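Local atomic coordinates of nigritoxine (Vibrio nigripulchritudo, PDB entry 5M41), a protein that acts as a bacterial toxin against crustaceans and insects and has a fold described as new. Residues 192-195 and 196-200; 182-185 and 186-190; 32-35 and 36-40; 239-242 and 243-247. All coordinates share one frame; numbering follows the deposited sequence.

Interaction 1: 192-195 and 196-200; sequences ENND and DQILS. With MG (magnesium ion), chain B.
E192 meets I198 through its aliphatic stem, CG lying 3.5 Å from I198 CD1, and the two side chains cross at about a right angle. Its carboxylate has a separate partner, S133, while its backbone O binds the magnesium ion at 2.2 Å. N194 follows at the N-cap position of helix 195-203 and is the centre of an inverse gamma turn. Its side chain makes no capping bond; with CG held between the backbone N and the carbonyl carbon (chi1 54°), the amide is placed beside the first helical turn instead. There OD1 comes within 3.0 Å of I198 CG1, and ND2 gives a weak hydrogen bond to Q197 OE1 (3.3 Å), the two amide planes standing 84° apart. The backbone O of N194 accepts from I198 N at 3.1 Å in a nearly straight bond. D195 opens the helix: its O accepts from L199 N, while OD1 binds the magnesium at 2.1 Å and OD2 accepts from a water that is itself on the metal. V189 O and three waters complete six oxygen ligands. One carboxylate oxygen, two carbonyls and three waters are consistent with a hard, oxygen-preferring cation, whose charge the D195 carboxylate would partly offset.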
loop_
_atom_site.group_PDB
_atom_site.type_symbol
_atom_site.label_atom_id
_atom_site.label_comp_id
_atom_site.label_asym_id
_atom_site.label_seq_id
_atom_site.Cartn_x
_atom_site.Cartn_y
_atom_site.Cartn_z
ATOM N N GLU A 192 -34.905 2.488 25.199
ATOM C CA GLU A 192 -34.559 3.844 24.784
ATOM C C GLU A 192 -34.591 3.934 23.256
ATOM O O GLU A 192 -34.552 2.916 22.600
ATOM C CB GLU A 192 -33.199 4.260 25.363
ATOM C CG GLU A 192 -33.142 4.269 26.885
ATOM C CD GLU A 192 -34.181 5.207 27.499
ATOM O OE1 GLU A 192 -34.348 6.344 27.022
ATOM O OE2 GLU A 192 -34.858 4.792 28.447
ATOM N N ASN A 193 -34.769 5.141 22.696
ATOM C CA ASN A 193 -34.802 5.316 21.218
ATOM C C ASN A 193 -33.421 5.457 20.569
ATOM O O ASN A 193 -33.228 5.054 19.423
ATOM C CB ASN A 193 -35.694 6.502 20.787
ATOM C CG ASN A 193 -37.180 6.218 20.965
ATOM O OD1 ASN A 193 -37.611 5.067 20.941
ATOM N ND2 ASN A 193 -37.964 7.272 21.165
ATOM N N ASN A 194 -32.476 6.033 21.304
ATOM C CA ASN A 194 -31.135 6.344 20.766
ATOM C C ASN A 194 -30.133 5.256 21.092
ATOM O O ASN A 194 -29.156 5.470 21.814
ATOM C CB ASN A 194 -30.636 7.733 21.228
ATOM C CG ASN A 194 -30.672 7.915 22.746
ATOM O OD1 ASN A 194 -31.453 7.262 23.459
ATOM N ND2 ASN A 194 -29.822 8.819 23.251
ATOM N N ASP A 195 -30.404 4.073 20.556
ATOM C CA ASP A 195 -29.583 2.919 20.776
ATOM C C ASP A 195 -28.092 3.260 20.846
ATOM O O ASP A 195 -27.468 2.987 21.864
ATOM C CB ASP A 195 -29.882 1.831 19.713
ATOM C CG ASP A 195 -31.173 1.095 20.000
ATOM O OD1 ASP A 195 -32.039 1.679 20.703
ATOM O OD2 ASP A 195 -31.323 -0.075 19.572
ATOM N N ASP A 196 -27.520 3.862 19.796
ATOM C CA ASP A 196 -26.059 3.863 19.680
ATOM C C ASP A 196 -25.425 4.738 20.745
ATOM O O ASP A 196 -24.426 4.363 21.366
ATOM C CB ASP A 196 -25.591 4.282 18.276
ATOM C CG ASP A 196 -25.971 3.263 17.199
ATOM O OD1 ASP A 196 -26.351 2.113 17.523
ATOM O OD2 ASP A 196 -25.863 3.623 16.028
ATOM N N GLN A 197 -26.017 5.904 20.957
ATOM C CA GLN A 197 -25.479 6.851 21.908
ATOM C C GLN A 197 -25.615 6.381 23.357
ATOM O O GLN A 197 -24.710 6.581 24.170
ATOM C CB GLN A 197 -26.133 8.215 21.718
ATOM C CG GLN A 197 -25.537 9.283 22.609
ATOM C CD GLN A 197 -26.146 10.629 22.338
ATOM O OE1 GLN A 197 -27.361 10.741 22.086
ATOM N NE2 GLN A 197 -25.312 11.669 22.376
ATOM N N ILE A 198 -26.738 5.751 23.686
ATOM C CA ILE A 198 -26.920 5.279 25.048
ATOM C C ILE A 198 -25.903 4.192 25.309
ATOM O O ILE A 198 -25.232 4.188 26.343
ATOM C CB ILE A 198 -28.360 4.825 25.328
ATOM C CG1 ILE A 198 -29.296 6.014 25.127
ATOM C CG2 ILE A 198 -28.508 4.386 26.775
ATOM C CD1 ILE A 198 -30.295 6.249 26.246
ATOM N N LEU A 199 -25.730 3.312 24.327
ATOM C CA LEU A 199 -24.773 2.233 24.440
ATOM C C LEU A 199 -23.309 2.719 24.636
ATOM O O LEU A 199 -22.593 2.230 25.523
ATOM C CB LEU A 199 -24.887 1.340 23.205
ATOM C CG LEU A 199 -24.449 -0.118 23.216
ATOM C CD1 LEU A 199 -24.656 -0.851 24.555
ATOM C CD2 LEU A 199 -25.193 -0.820 22.093
ATOM N N SER A 200 -22.868 3.685 23.832
ATOM C CA SER A 200 -21.499 4.171 23.947
ATOM C C SER A 200 -21.290 4.919 25.266
ATOM O O SER A 200 -20.188 4.857 25.855
ATOM C CB SER A 200 -21.094 5.034 22.739
ATOM O OG SER A 200 -21.925 6.161 22.574
HETATM MG MG MG B . -33.797 1.077 21.581
HETATM O O HOH W 1 -34.259 2.337 19.480
HETATM O O HOH W 2 -33.518 -1.201 20.624
HETATM O O HOH W 3 -36.058 0.439 21.529
#

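Interaction 2: 182-185 and 186-190; sequences VERL and DYHVS. With MG (magnesium ion), chain B.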
loop_
_atom_site.group_PDB
_atom_site.type_symbol
_atom_site.label_atom_id
_atom_site.label_comp_id
_atom_site.label_asym_id
_atom_site.label_seq_id
_atom_site.Cartn_x
_atom_site.Cartn_y
_atom_site.Cartn_z
ATOM N N VAL A 182 -25.063 -7.973 31.398
ATOM C CA VAL A 182 -25.252 -7.988 29.929
ATOM C C VAL A 182 -26.733 -7.882 29.601
ATOM O O VAL A 182 -27.126 -7.065 28.748
ATOM C CB VAL A 182 -24.650 -9.262 29.296
ATOM C CG1 VAL A 182 -25.149 -9.484 27.851
ATOM C CG2 VAL A 182 -23.122 -9.167 29.338
ATOM N N GLU A 183 -27.561 -8.668 30.297
ATOM C CA GLU A 183 -28.999 -8.651 29.987
ATOM C C GLU A 183 -29.602 -7.308 30.397
ATOM O O GLU A 183 -30.497 -6.825 29.741
ATOM C CB GLU A 183 -29.735 -9.839 30.657
ATOM C CG GLU A 183 -29.428 -11.173 29.967
ATOM C CD GLU A 183 -29.603 -12.411 30.857
ATOM O OE1 GLU A 183 -29.527 -12.330 32.102
ATOM O OE2 GLU A 183 -29.758 -13.507 30.292
ATOM N N ARG A 184 -29.114 -6.716 31.485
ATOM C CA ARG A 184 -29.586 -5.378 31.888
ATOM C C ARG A 184 -29.258 -4.297 30.850
ATOM O O ARG A 184 -30.100 -3.476 30.518
ATOM C CB ARG A 184 -29.056 -5.010 33.301
ATOM C CG ARG A 184 -29.209 -3.535 33.668
ATOM C CD ARG A 184 -30.662 -3.078 33.760
ATOM N NE ARG A 184 -30.710 -1.629 33.682
ATOM C CZ ARG A 184 -31.773 -0.883 33.937
ATOM N NH1 ARG A 184 -32.935 -1.439 34.273
ATOM N NH2 ARG A 184 -31.671 0.436 33.818
ATOM N N LEU A 185 -28.040 -4.309 30.315
ATOM C CA LEU A 185 -27.654 -3.337 29.302
ATOM C C LEU A 185 -28.517 -3.522 28.034
ATOM O O LEU A 185 -29.004 -2.555 27.448
ATOM C CB LEU A 185 -26.140 -3.450 29.011
ATOM C CG LEU A 185 -25.565 -2.594 27.878
ATOM C CD1 LEU A 185 -25.865 -1.116 28.181
ATOM C CD2 LEU A 185 -24.066 -2.830 27.648
ATOM N N ASP A 186 -28.719 -4.765 27.605
ATOM C CA ASP A 186 -29.585 -5.017 26.445
ATOM C C ASP A 186 -30.994 -4.430 26.674
ATOM O O ASP A 186 -31.550 -3.774 25.809
ATOM C CB ASP A 186 -29.726 -6.517 26.164
ATOM C CG ASP A 186 -28.489 -7.128 25.520
ATOM O OD1 ASP A 186 -27.640 -6.403 24.949
ATOM O OD2 ASP A 186 -28.360 -8.362 25.607
ATOM N N TYR A 187 -31.566 -4.679 27.842
ATOM C CA TYR A 187 -32.861 -4.117 28.177
ATOM C C TYR A 187 -32.850 -2.600 28.171
ATOM O O TYR A 187 -33.765 -1.968 27.663
ATOM C CB TYR A 187 -33.306 -4.616 29.556
ATOM C CG TYR A 187 -34.526 -3.908 30.112
ATOM C CD1 TYR A 187 -35.799 -4.147 29.590
ATOM C CD2 TYR A 187 -34.410 -3.033 31.201
ATOM C CE1 TYR A 187 -36.927 -3.507 30.119
ATOM C CE2 TYR A 187 -35.530 -2.394 31.748
ATOM C CZ TYR A 187 -36.788 -2.645 31.207
ATOM O OH TYR A 187 -37.892 -2.005 31.752
ATOM N N HIS A 188 -31.835 -2.006 28.773
ATOM C CA HIS A 188 -31.735 -0.539 28.825
ATOM C C HIS A 188 -31.733 0.043 27.436
ATOM O O HIS A 188 -32.515 0.959 27.103
ATOM C CB HIS A 188 -30.479 -0.148 29.599
ATOM C CG HIS A 188 -30.371 1.322 29.906
ATOM N ND1 HIS A 188 -29.748 1.781 31.012
ATOM C CD2 HIS A 188 -30.809 2.448 29.202
ATOM C CE1 HIS A 188 -29.803 3.139 31.035
ATOM N NE2 HIS A 188 -30.447 3.547 29.928
ATOM N N VAL A 189 -30.885 -0.499 26.576
ATOM C CA VAL A 189 -30.887 -0.102 25.164
ATOM C C VAL A 189 -32.250 -0.293 24.506
ATOM O O VAL A 189 -32.698 0.578 23.732
ATOM C CB VAL A 189 -29.795 -0.850 24.371
ATOM C CG1 VAL A 189 -29.978 -0.643 22.860
ATOM C CG2 VAL A 189 -28.426 -0.394 24.859
ATOM N N SER A 190 -32.935 -1.396 24.806
ATOM C CA SER A 190 -34.240 -1.618 24.164
ATOM C C SER A 190 -35.345 -0.696 24.693
ATOM O O SER A 190 -36.350 -0.476 24.013
ATOM C CB SER A 190 -34.695 -3.063 24.282
ATOM O OG SER A 190 -35.358 -3.272 25.494
HETATM MG MG MG B . -33.797 1.077 21.581
HETATM O O HOH W 4 -25.569 -6.123 26.659
HETATM O O HOH W 3 -36.058 0.439 21.529
HETATM O O HOH W 2 -33.518 -1.201 20.624
HETATM O O HOH W 1 -34.259 2.337 19.480
#
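R184 CG stands anti to the backbone N (chi1 166°) and the chain then bends at chi2, which carries the guanidinium along the helix to Y187 and H188. R184 lies three residues before Y187 and four before H188, and its guanidinium meets both rings although they point to different sides of the helix. R184 NH1 reaches the edge of the Y187 ring, near its plane, 3.7 Å from CE2; the guanidinium and ring planes are 58° apart. Toward H188 the planes differ by 76°, and NH2 stays 3.7 Å from ND1. The polar ends are held from elsewhere: R184 NH2 forms a salt bridge with E135, while R184 NE and H188 ND1 both bond to T84 OG1. Elsewhere on the helix V182 and D186 run side by side, and a water donates both to V182 O (2.8 Å) and to D186 OD1 (2.7 Å). L185 CD1 meets V189 CG2 at 4.3 Å, on the side where L185 packs against L199 of helix 195-203. Regular i to i+4 backbone bonds join the two halves of helix 177-191, including V189 N to L185 O at 2.9 Å. Near the C-terminal end S190 OG donates to Y187 O, and V189 O binds the magnesium ion at 2.5 Å. The last carbonyls of a helix point along its axis past the C-terminal end, where their partial negative charge would probably favour a cation.

Interaction 3: 32-35 and 36-40; sequences LTKE and AQQNL
Q37 and Q38 bring their flat amides back along the preceding turn. The Q37 amide lies by the backbone of 32-34, its OE1 3.7 Å from K34 CA and its NE2 3.6 Å from L32 O; that NE2 is hydrogen-bonded to Y29 O. On Q38, CG sits 3.3 Å from K34 O, and its side chain slants across that of K34. In N39 a chi1 of -76° turns CG back over E35 O, at 3.2 Å. These residues form the first turns of helix 34-54, for which T33 is the N-cap: its OG1 accepts from A36 N at 3.1 Å, with an N-H...O angle of 165°. A chi1 of 62° places that hydroxyl between the backbone N and carbonyl carbon, facing the first turn. Backbone bonds then run from Q37 N to T33 O, Q38 N to K34 O and N39 N to E35 O. Ahead of the cap, L32 folds back over the apolar side: its CB is 3.9 Å from A36 CB and 3.7 Å from Q37 CG, while its CD1 meets L40 CD1 at 3.8 Å, the leucines crossing at about a right angle. Helix 253-264 packs over this pair, with L261 touching both leucines.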
loop_
_atom_site.group_PDB
_atom_site.type_symbol
_atom_site.label_atom_id
_atom_site.label_comp_id
_atom_site.label_asym_id
_atom_site.label_seq_id
_atom_site.Cartn_x
_atom_site.Cartn_y
_atom_site.Cartn_z
ATOM N N LEU A 32 -20.259 -8.596 19.378
ATOM C CA LEU A 32 -19.671 -9.635 20.223
ATOM C C LEU A 32 -20.727 -10.707 20.462
ATOM O O LEU A 32 -21.919 -10.399 20.540
ATOM C CB LEU A 32 -19.248 -9.055 21.577
ATOM C CG LEU A 32 -18.115 -8.036 21.559
ATOM C CD1 LEU A 32 -17.830 -7.562 22.991
ATOM C CD2 LEU A 32 -16.863 -8.693 20.948
ATOM N N THR A 33 -20.303 -11.964 20.590
ATOM C CA THR A 33 -21.242 -13.009 21.042
ATOM C C THR A 33 -21.653 -12.677 22.490
ATOM O O THR A 33 -20.946 -11.939 23.182
ATOM C CB THR A 33 -20.583 -14.406 21.053
ATOM O OG1 THR A 33 -19.498 -14.380 21.974
ATOM C CG2 THR A 33 -20.046 -14.813 19.612
ATOM N N LYS A 34 -22.782 -13.218 22.939
ATOM C CA LYS A 34 -23.202 -13.092 24.349
ATOM C C LYS A 34 -22.095 -13.497 25.328
ATOM O O LYS A 34 -21.828 -12.790 26.317
ATOM C CB LYS A 34 -24.457 -13.925 24.607
ATOM C CG LYS A 34 -25.769 -13.190 24.342
ATOM C CD LYS A 34 -26.307 -12.533 25.622
ATOM C CE LYS A 34 -27.244 -13.447 26.408
ATOM N NZ LYS A 34 -27.250 -13.080 27.849
ATOM N N GLU A 35 -21.424 -14.604 25.026
ATOM C CA GLU A 35 -20.297 -15.084 25.840
ATOM C C GLU A 35 -19.175 -14.034 25.987
ATOM O O GLU A 35 -18.673 -13.796 27.096
ATOM C CB GLU A 35 -19.744 -16.394 25.238
ATOM C CG GLU A 35 -18.612 -17.019 26.052
ATOM C CD GLU A 35 -17.877 -18.194 25.357
ATOM O OE1 GLU A 35 -18.274 -18.668 24.253
ATOM O OE2 GLU A 35 -16.859 -18.641 25.926
ATOM N N ALA A 36 -18.771 -13.444 24.861
ATOM C CA ALA A 36 -17.756 -12.371 24.829
ATOM C C ALA A 36 -18.211 -11.109 25.588
ATOM O O ALA A 36 -17.402 -10.466 26.246
ATOM C CB ALA A 36 -17.394 -12.015 23.395
ATOM N N GLN A 37 -19.488 -10.740 25.468
ATOM C CA GLN A 37 -20.039 -9.616 26.266
ATOM C C GLN A 37 -19.996 -9.889 27.785
ATOM O O GLN A 37 -19.656 -8.997 28.550
ATOM C CB GLN A 37 -21.482 -9.242 25.841
ATOM C CG GLN A 37 -21.625 -8.841 24.357
ATOM C CD GLN A 37 -23.079 -8.784 23.894
ATOM O OE1 GLN A 37 -23.939 -9.459 24.450
ATOM N NE2 GLN A 37 -23.353 -7.983 22.864
ATOM N N GLN A 38 -20.372 -11.100 28.213
ATOM C CA GLN A 38 -20.247 -11.514 29.613
ATOM C C GLN A 38 -18.792 -11.442 30.082
ATOM O O GLN A 38 -18.492 -10.951 31.199
ATOM C CB GLN A 38 -20.803 -12.942 29.812
ATOM C CG GLN A 38 -22.305 -13.007 29.533
ATOM C CD GLN A 38 -22.879 -14.408 29.548
ATOM O OE1 GLN A 38 -22.188 -15.372 29.843
ATOM N NE2 GLN A 38 -24.151 -14.523 29.213
ATOM N N ASN A 39 -17.896 -11.943 29.237
ATOM C CA ASN A 39 -16.469 -11.911 29.535
ATOM C C ASN A 39 -16.000 -10.461 29.698
ATOM O O ASN A 39 -15.213 -10.150 30.586
ATOM C CB ASN A 39 -15.667 -12.534 28.395
ATOM C CG ASN A 39 -15.722 -14.055 28.373
ATOM O OD1 ASN A 39 -15.249 -14.671 27.421
ATOM N ND2 ASN A 39 -16.318 -14.653 29.362
ATOM N N LEU A 40 -16.445 -9.588 28.798
ATOM C CA LEU A 40 -16.126 -8.159 28.920
ATOM C C LEU A 40 -16.555 -7.638 30.308
ATOM O O LEU A 40 -15.769 -6.961 31.016
ATOM C CB LEU A 40 -16.830 -7.380 27.801
ATOM C CG LEU A 40 -16.617 -5.897 27.542
ATOM C CD1 LEU A 40 -17.171 -5.533 26.146
ATOM C CD2 LEU A 40 -17.359 -5.064 28.586
#

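Interaction 4: 239-242 and 243-247; sequences SPTD and ELRAI
T241 and R245 touch one turn apart on helix 240-245, a short helix with S239 as its N-cap and P240 as its first residue. The cap is a side-chain hydrogen bond: S239 OG accepts from D242 N at 3.2 Å with an N-H...O angle of 162°, which engages an amide that has no preceding helical carbonyl to meet. Backbone bonds of the i to i+4 kind follow: E243 N to S239 O at 2.9 Å, L244 N to P240 O, and R245 N to T241 O. The last of the series, A246 N to D242 O, is markedly bent, its N-H...O angle being 135°, and A246 is the first residue to leave helical phi/psi.

Among charged groups, E243 turns its carboxylate to partners outside the helix, OE2 to T238 OG1 and OE1 to L254 N, after a bend at chi2. D242 and R245 carry opposite charges but do not form a salt bridge; their carboxylate and guanidinium planes stand 73° apart, and any attraction is probably modest. R245 NH2 instead has a long, weak ion pair with E378.

Apolar packing joins this helix to its surroundings: L244 meets V25, L207 and L254, so the same residue touches helices 22-30, 206-215 and 253-264. Within the helix, the aliphatic part of R245 lies along the preceding turn. Its CG sits 3.3 Å from T241 O, and its CD is 3.8 Å from D242 OD1 and 4.2 Å from T241 CG2.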
loop_
_atom_site.group_PDB
_atom_site.type_symbol
_atom_site.label_atom_id
_atom_site.label_comp_id
_atom_site.label_asym_id
_atom_site.label_seq_id
_atom_site.Cartn_x
_atom_site.Cartn_y
_atom_site.Cartn_z
ATOM N N SER A 239 -7.276 8.405 27.494
ATOM C CA SER A 239 -8.486 8.617 28.293
ATOM C C SER A 239 -9.704 7.816 27.741
ATOM O O SER A 239 -9.743 7.499 26.563
ATOM C CB SER A 239 -8.816 10.109 28.381
ATOM O OG SER A 239 -9.578 10.550 27.263
ATOM N N PRO A 240 -10.685 7.480 28.602
ATOM C CA PRO A 240 -11.862 6.770 28.098
ATOM C C PRO A 240 -12.473 7.425 26.859
ATOM O O PRO A 240 -12.725 6.724 25.889
ATOM C CB PRO A 240 -12.823 6.806 29.285
ATOM C CG PRO A 240 -11.899 6.761 30.480
ATOM C CD PRO A 240 -10.703 7.601 30.077
ATOM N N THR A 241 -12.661 8.747 26.873
ATOM C CA THR A 241 -13.275 9.475 25.753
ATOM C C THR A 241 -12.400 9.420 24.502
ATOM O O THR A 241 -12.909 9.244 23.399
ATOM C CB THR A 241 -13.583 10.944 26.156
ATOM O OG1 THR A 241 -14.471 10.943 27.279
ATOM C CG2 THR A 241 -14.237 11.749 25.027
ATOM N N ASP A 242 -11.088 9.575 24.668
ATOM C CA ASP A 242 -10.186 9.521 23.518
ATOM C C ASP A 242 -10.166 8.147 22.878
ATOM O O ASP A 242 -10.102 8.056 21.672
ATOM C CB ASP A 242 -8.770 9.950 23.905
ATOM C CG ASP A 242 -8.664 11.464 24.113
ATOM O OD1 ASP A 242 -9.490 12.210 23.561
ATOM O OD2 ASP A 242 -7.764 11.901 24.829
ATOM N N GLU A 243 -10.222 7.090 23.686
ATOM C CA GLU A 243 -10.324 5.726 23.137
ATOM C C GLU A 243 -11.575 5.561 22.281
ATOM O O GLU A 243 -11.513 4.949 21.216
ATOM C CB GLU A 243 -10.283 4.677 24.244
ATOM C CG GLU A 243 -8.891 4.445 24.814
ATOM C CD GLU A 243 -7.868 4.088 23.746
ATOM O OE1 GLU A 243 -8.149 3.251 22.832
ATOM O OE2 GLU A 243 -6.770 4.666 23.817
ATOM N N LEU A 244 -12.700 6.142 22.708
ATOM C CA LEU A 244 -13.915 6.075 21.873
ATOM C C LEU A 244 -13.766 6.929 20.633
ATOM O O LEU A 244 -14.220 6.538 19.539
ATOM C CB LEU A 244 -15.187 6.480 22.638
ATOM C CG LEU A 244 -15.624 5.640 23.845
ATOM C CD1 LEU A 244 -17.067 5.954 24.182
ATOM C CD2 LEU A 244 -15.525 4.137 23.617
ATOM N N ARG A 245 -13.135 8.091 20.780
ATOM C CA ARG A 245 -12.896 8.945 19.628
ATOM C C ARG A 245 -12.010 8.235 18.586
ATOM O O ARG A 245 -12.193 8.427 17.390
ATOM C CB ARG A 245 -12.258 10.275 20.054
ATOM C CG ARG A 245 -13.224 11.186 20.800
ATOM C CD ARG A 245 -12.516 12.435 21.299
ATOM N NE ARG A 245 -11.908 13.188 20.204
ATOM C CZ ARG A 245 -12.526 14.120 19.496
ATOM N NH1 ARG A 245 -13.789 14.448 19.758
ATOM N NH2 ARG A 245 -11.863 14.741 18.531
ATOM N N ALA A 246 -11.084 7.405 19.056
ATOM C CA ALA A 246 -10.090 6.744 18.193
ATOM C C ALA A 246 -10.436 5.283 17.859
ATOM O O ALA A 246 -9.576 4.530 17.397
ATOM C CB ALA A 246 -8.696 6.836 18.839
ATOM N N ILE A 247 -11.680 4.885 18.110
ATOM C CA ILE A 247 -12.139 3.494 17.896
ATOM C C ILE A 247 -11.866 2.935 16.484
ATOM O O ILE A 247 -11.597 1.754 16.331
ATOM C CB ILE A 247 -13.641 3.301 18.304
ATOM C CG1 ILE A 247 -14.073 1.844 18.209
ATOM C CG2 ILE A 247 -14.589 4.047 17.387
ATOM C CD1 ILE A 247 -13.517 0.966 19.302
#

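Overall arrangement
All four are local helical contacts: buried L185, L199, L32, L40 and L244 look into the helical packing, while Q197, Y187, K34, E35 and T241 are exposed. Interactions 1 and 2 belong to consecutive helices and share one magnesium site with its three waters; their leucines L199 and L185 also pack together, CD1 to CD2, at 3.7 Å. Interaction 3 borders interaction 2 through V182, whose CG2 lies 3.5 Å from Q38 N, and through a weak K34-E183 ion pair. Interaction 4 touches interaction 1 through L244. Hydroxyl N-caps begin the helices of interactions 3 and 4, whereas interaction 1 starts its helix beside metal ligands. Helix 253-264 packs against both 32-40 and 239-247.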